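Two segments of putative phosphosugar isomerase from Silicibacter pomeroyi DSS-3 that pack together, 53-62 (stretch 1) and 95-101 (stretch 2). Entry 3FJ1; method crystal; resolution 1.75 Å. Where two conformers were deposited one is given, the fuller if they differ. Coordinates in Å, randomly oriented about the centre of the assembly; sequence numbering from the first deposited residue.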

ATOM      1  N   SER A  53       2.398  11.430   1.912  1.00  9.65           N
ATOM      2  CA  SER A  53       2.045  11.845   0.570  1.00  9.26           C
ATOM      3  C   SER A  53       3.162  11.526  -0.429  1.00  8.62           C
ATOM      4  O   SER A  53       2.881  11.222  -1.594  1.00  8.51           O
ATOM      5  CB  SER A  53       1.719  13.340   0.572  1.00  9.35           C
ATOM      6  OG  SER A  53       1.316  13.795  -0.699  1.00  9.07           O
ATOM      7  N   SER A  54       4.418  11.614   0.015  1.00  8.66           N
ATOM      8  CA  SER A  54       5.570  11.245  -0.825  1.00  9.44           C
ATOM      9  C   SER A  54       5.485   9.812  -1.315  1.00  8.56           C
ATOM     10  O   SER A  54       5.945   9.513  -2.406  1.00  9.92           O
ATOM     11  CB  SER A  54       6.911  11.504  -0.144  1.00  9.38           C
ATOM     12  OG  SER A  54       7.140  12.889   0.037  1.00  8.69           O
ATOM     13  N   ASP A  55       4.877   8.918  -0.553  1.00  8.51           N
ATOM     14  CA  ASP A  55       4.727   7.541  -1.031  1.00  9.05           C
ATOM     15  C   ASP A  55       3.679   7.403  -2.156  1.00  8.38           C
ATOM     16  O   ASP A  55       3.771   6.510  -2.967  1.00  7.67           O
ATOM     17  CB  ASP A  55       4.441   6.595   0.128  1.00  9.62           C
ATOM     18  CG  ASP A  55       4.985   5.198  -0.106  1.00 10.96           C
ATOM     19  OD1 ASP A  55       5.813   4.977  -1.021  1.00 11.52           O
ATOM     20  OD2 ASP A  55       4.581   4.315   0.665  1.00 12.43           O
ATOM     21  N   HIS A  56       2.691   8.306  -2.197  1.00  8.52           N
ATOM     22  CA  HIS A  56       1.710   8.340  -3.294  1.00  8.41           C
ATOM     23  C   HIS A  56       2.421   8.828  -4.562  1.00  7.83           C
ATOM     24  O   HIS A  56       2.139   8.360  -5.669  1.00  8.90           O
ATOM     25  CB  HIS A  56       0.493   9.180  -2.937  1.00  8.27           C
ATOM     26  CG  HIS A  56      -0.212   8.695  -1.701  1.00  9.15           C
ATOM     27  ND1 HIS A  56      -0.389   7.349  -1.436  1.00  8.99           N
ATOM     28  CD2 HIS A  56      -0.813   9.361  -0.685  1.00  9.34           C
ATOM     29  CE1 HIS A  56      -1.019   7.215  -0.282  1.00 10.19           C
ATOM     30  NE2 HIS A  56      -1.336   8.418   0.168  1.00  9.39           N
ATOM     31  N   VAL A  57       3.385   9.737  -4.392  1.00  8.63           N
ATOM     32  CA  VAL A  57       4.237  10.138  -5.490  1.00  7.50           C
ATOM     33  C   VAL A  57       4.982   8.918  -6.009  1.00  8.29           C
ATOM     34  O   VAL A  57       5.086   8.685  -7.207  1.00  7.94           O
ATOM     35  CB  VAL A  57       5.212  11.237  -5.098  1.00  8.25           C
ATOM     36  CG1 VAL A  57       6.154  11.515  -6.311  1.00  7.67           C
ATOM     37  CG2 VAL A  57       4.436  12.500  -4.649  1.00  6.70           C
ATOM     38  N   CYS A  58       5.533   8.141  -5.091  1.00  8.60           N
ATOM     39  CA  CYS A  58       6.265   6.924  -5.466  1.00  8.26           C
ATOM     40  C   CYS A  58       5.375   5.897  -6.203  1.00  8.18           C
ATOM     41  O   CYS A  58       5.792   5.288  -7.186  1.00  8.34           O
ATOM     42  CB  CYS A  58       6.936   6.333  -4.260  1.00  9.67           C
ATOM     43  SG  CYS A  58       8.431   7.257  -3.760  1.00  9.27           S
ATOM     44  N   THR A  59       4.135   5.747  -5.762  1.00  8.26           N
ATOM     45  CA  THR A  59       3.215   4.873  -6.479  1.00  7.89           C
ATOM     46  C   THR A  59       3.022   5.354  -7.915  1.00  9.19           C
ATOM     47  O   THR A  59       3.094   4.561  -8.859  1.00  8.71           O
ATOM     48  CB  THR A  59       1.868   4.796  -5.762  1.00  7.13           C
ATOM     49  OG1 THR A  59       2.079   4.276  -4.439  1.00  7.26           O
ATOM     50  CG2 THR A  59       0.845   3.925  -6.556  1.00  7.69           C
ATOM     51  N   TYR A  60       2.785   6.653  -8.077  1.00  9.18           N
ATOM     52  CA  TYR A  60       2.675   7.298  -9.386  1.00  9.05           C
ATOM     53  C   TYR A  60       3.923   7.000 -10.251  1.00  9.41           C
ATOM     54  O   TYR A  60       3.814   6.486 -11.365  1.00  8.87           O
ATOM     55  CB  TYR A  60       2.467   8.795  -9.155  1.00  9.53           C
ATOM     56  CG  TYR A  60       1.977   9.637 -10.309  1.00  9.62           C
ATOM     57  CD1 TYR A  60       2.258   9.332 -11.626  1.00 10.11           C
ATOM     58  CD2 TYR A  60       1.325  10.843 -10.055  1.00 10.41           C
ATOM     59  CE1 TYR A  60       1.851  10.171 -12.668  1.00  9.81           C
ATOM     60  CE2 TYR A  60       0.938  11.673 -11.084  1.00 10.39           C
ATOM     61  CZ  TYR A  60       1.191  11.337 -12.374  1.00  9.39           C
ATOM     62  OH  TYR A  60       0.787  12.179 -13.359  1.00  9.24           O
ATOM     63  N   LEU A  61       5.103   7.239  -9.691  1.00  8.90           N
ATOM     64  CA  LEU A  61       6.338   7.012 -10.401  1.00  8.75           C
ATOM     65  C   LEU A  61       6.647   5.529 -10.669  1.00  8.33           C
ATOM     66  O   LEU A  61       7.331   5.248 -11.650  1.00  9.14           O
ATOM     67  CB  LEU A  61       7.491   7.693  -9.689  1.00  8.03           C
ATOM     68  CG  LEU A  61       7.388   9.234  -9.569  1.00  8.22           C
ATOM     69  CD1 LEU A  61       8.616   9.760  -8.767  1.00  8.28           C
ATOM     70  CD2 LEU A  61       7.244   9.915 -10.936  1.00  8.89           C
ATOM     71  N   SER A  62       6.109   4.619  -9.851  1.00  8.68           N
ATOM     72  CA  SER A  62       6.281   3.190 -10.075  0.50  9.01           C
ATOM     73  C   SER A  62       5.523   2.785 -11.336  1.00  9.08           C
ATOM     74  O   SER A  62       6.072   2.105 -12.201  1.00  8.76           O
ATOM     75  CB  SER A  62       5.826   2.376  -8.866  0.50  9.77           C
ATOM     76  OG  SER A  62       6.575   2.755  -7.738  0.50 10.06           O
ATOM     77  N   CYS A  95      17.794   3.635  -6.502  1.00 10.01           N
ATOM     78  CA  CYS A  95      16.952   3.864  -5.332  1.00 10.37           C
ATOM     79  C   CYS A  95      16.444   5.314  -5.379  1.00 10.25           C
ATOM     80  O   CYS A  95      17.231   6.259  -5.319  1.00 11.14           O
ATOM     81  CB  CYS A  95      17.690   3.604  -4.035  1.00 11.62           C
ATOM     82  SG  CYS A  95      16.650   3.945  -2.574  1.00 12.21           S
ATOM     83  N   LEU A  96      15.123   5.482  -5.478  1.00  9.38           N
ATOM     84  CA  LEU A  96      14.527   6.785  -5.573  1.00 10.10           C
ATOM     85  C   LEU A  96      13.880   7.143  -4.225  1.00  9.13           C
ATOM     86  O   LEU A  96      12.938   6.475  -3.819  1.00  9.30           O
ATOM     87  CB  LEU A  96      13.503   6.765  -6.693  1.00 11.40           C
ATOM     88  CG  LEU A  96      12.943   8.090  -7.101  1.00 13.18           C
ATOM     89  CD1 LEU A  96      14.024   9.032  -7.662  1.00 13.07           C
ATOM     90  CD2 LEU A  96      11.841   7.828  -8.125  1.00 14.41           C
ATOM     91  N   ALA A  97      14.419   8.155  -3.552  1.00  9.01           N
ATOM     92  CA  ALA A  97      13.892   8.596  -2.259  1.00  8.74           C
ATOM     93  C   ALA A  97      13.104   9.896  -2.474  1.00  8.90           C
ATOM     94  O   ALA A  97      13.589  10.813  -3.132  1.00 10.39           O
ATOM     95  CB  ALA A  97      15.006   8.801  -1.263  1.00  7.99           C
ATOM     96  N   VAL A  98      11.892   9.987  -1.941  1.00  9.62           N
ATOM     97  CA  VAL A  98      11.092  11.211  -2.131  1.00  8.63           C
ATOM     98  C   VAL A  98      10.678  11.756  -0.760  1.00  9.43           C
ATOM     99  O   VAL A  98      10.069  11.039   0.012  1.00  8.38           O
ATOM    100  CB  VAL A  98       9.869  10.914  -2.983  1.00  9.02           C
ATOM    101  CG1 VAL A  98       9.061  12.188  -3.211  1.00  9.78           C
ATOM    102  CG2 VAL A  98      10.282  10.239  -4.325  1.00  9.02           C
ATOM    103  N   SER A  99      11.022  13.011  -0.456  1.00 10.35           N
ATOM    104  CA  SER A  99      10.693  13.586   0.841  1.00 11.70           C
ATOM    105  C   SER A  99      10.732  15.093   0.769  1.00 13.27           C
ATOM    106  O   SER A  99      11.759  15.625   0.366  1.00 14.29           O
ATOM    107  CB  SER A  99      11.733  13.152   1.872  1.00 11.99           C
ATOM    108  OG  SER A  99      11.571  13.848   3.094  1.00 11.36           O
ATOM    109  N   GLN A 100       9.652  15.762   1.181  1.00 14.29           N
ATOM    110  CA  GLN A 100       9.551  17.236   1.225  0.50 14.78           C
ATOM    111  C   GLN A 100      10.819  17.864   1.878  1.00 14.65           C
ATOM    112  O   GLN A 100      11.602  18.593   1.245  1.00 16.05           O
ATOM    113  CB  GLN A 100       8.235  17.596   1.996  0.50 14.90           C
ATOM    114  CG  GLN A 100       7.695  19.067   2.014  0.50 14.64           C
ATOM    115  CD  GLN A 100       6.268  19.199   2.665  0.50 14.53           C
ATOM    116  OE1 GLN A 100       5.513  20.147   2.400  0.50 14.13           O
ATOM    117  NE2 GLN A 100       5.917  18.237   3.518  0.50 14.86           N
ATOM    118  N   SER A 101      11.001  17.582   3.168  1.00 14.93           N
ATOM    119  CA  SER A 101      12.083  18.182   3.963  1.00 15.21           C
ATOM    120  C   SER A 101      13.385  17.394   3.971  1.00 14.65           C
ATOM    121  O   SER A 101      14.431  17.960   4.254  1.00 14.02           O
ATOM    122  CB  SER A 101      11.646  18.360   5.433  1.00 16.19           C
ATOM    123  OG  SER A 101      11.751  17.123   6.153  1.00 18.25           O
TER

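Stretch 1 is helical, and stretch 2 continues a strand that began earlier in the chain and gives way to a loop. The helix lies across the strand with the two segments running in roughly opposite directions, at 142° between their N-to-C directions. Their axes approach to 7.6 Å. That spacing leaves room for side chains between the two backbones, and no hydrogen bond crosses. The contact is small, burying 268 Å² in total, and side-chain contacts there are mostly apolar.

The helix satisfies its own backbone. Cys58 N donates to Ser54 O at 3.0 Å, and Leu61 N donates to Val57 O at 2.9 Å. The helical repeat brings Ser54, Val57, Cys58 and Leu61 to the side that meets the strand; the CA-to-CB bond of Cys58 points sideways, yet its SG reaches Val98. At the last residue of the stretch, Ser62 OG donates to Cys58 O at 2.7 Å, so this hydroxyl is used within the helix.

Along stretch 2, Cys95 makes no contact with the helix. Leu96 is the first residue to reach it. Its CA-to-CB bond points toward the helix, and its CD2 lies 3.8 Å from CD1 of Leu61. Two buried branched side chains meet here by their methyl groups, a van der Waals contact.

Ala97 follows the alternation of a strand. Its CA-to-CB bond points away, and it touches nothing in stretch 1.

Val98 points toward the helix again and touches three helix residues, Ser54, Val57 and Cys58. It loses 80 Å² to the helix, the largest share of any residue. Its CG2 lies 3.6 Å from SG of Cys58, where the sulfur packs against a methyl. Its CG1 lies 4.3 Å from CG1 of Val57, a looser apolar contact. Val98 CG1 is also 3.8 Å from Ser54 CB. The backbones also come closest here, with CA of Ser54 5.7 Å from CA of Val98. The small serine side chain fits this narrow gap, and its CB sits 3.2 Å from Val98 O. Ser54 OG is 3.5 Å from the same Val98 O, but the angle is poor and no hydrogen bond forms.

Ser99 turns its CA-to-CB bond away. It meets the helix through its backbone, with CA 3.7 Å from OG of Ser54. Gln100 is barely covered, by 9 Å². Its N is 4.0 Å from Ser54 OG, and its side-chain OE1 is hydrogen-bonded elsewhere in the structure. Ser101 is out of reach of the helix, and the contact ends before it.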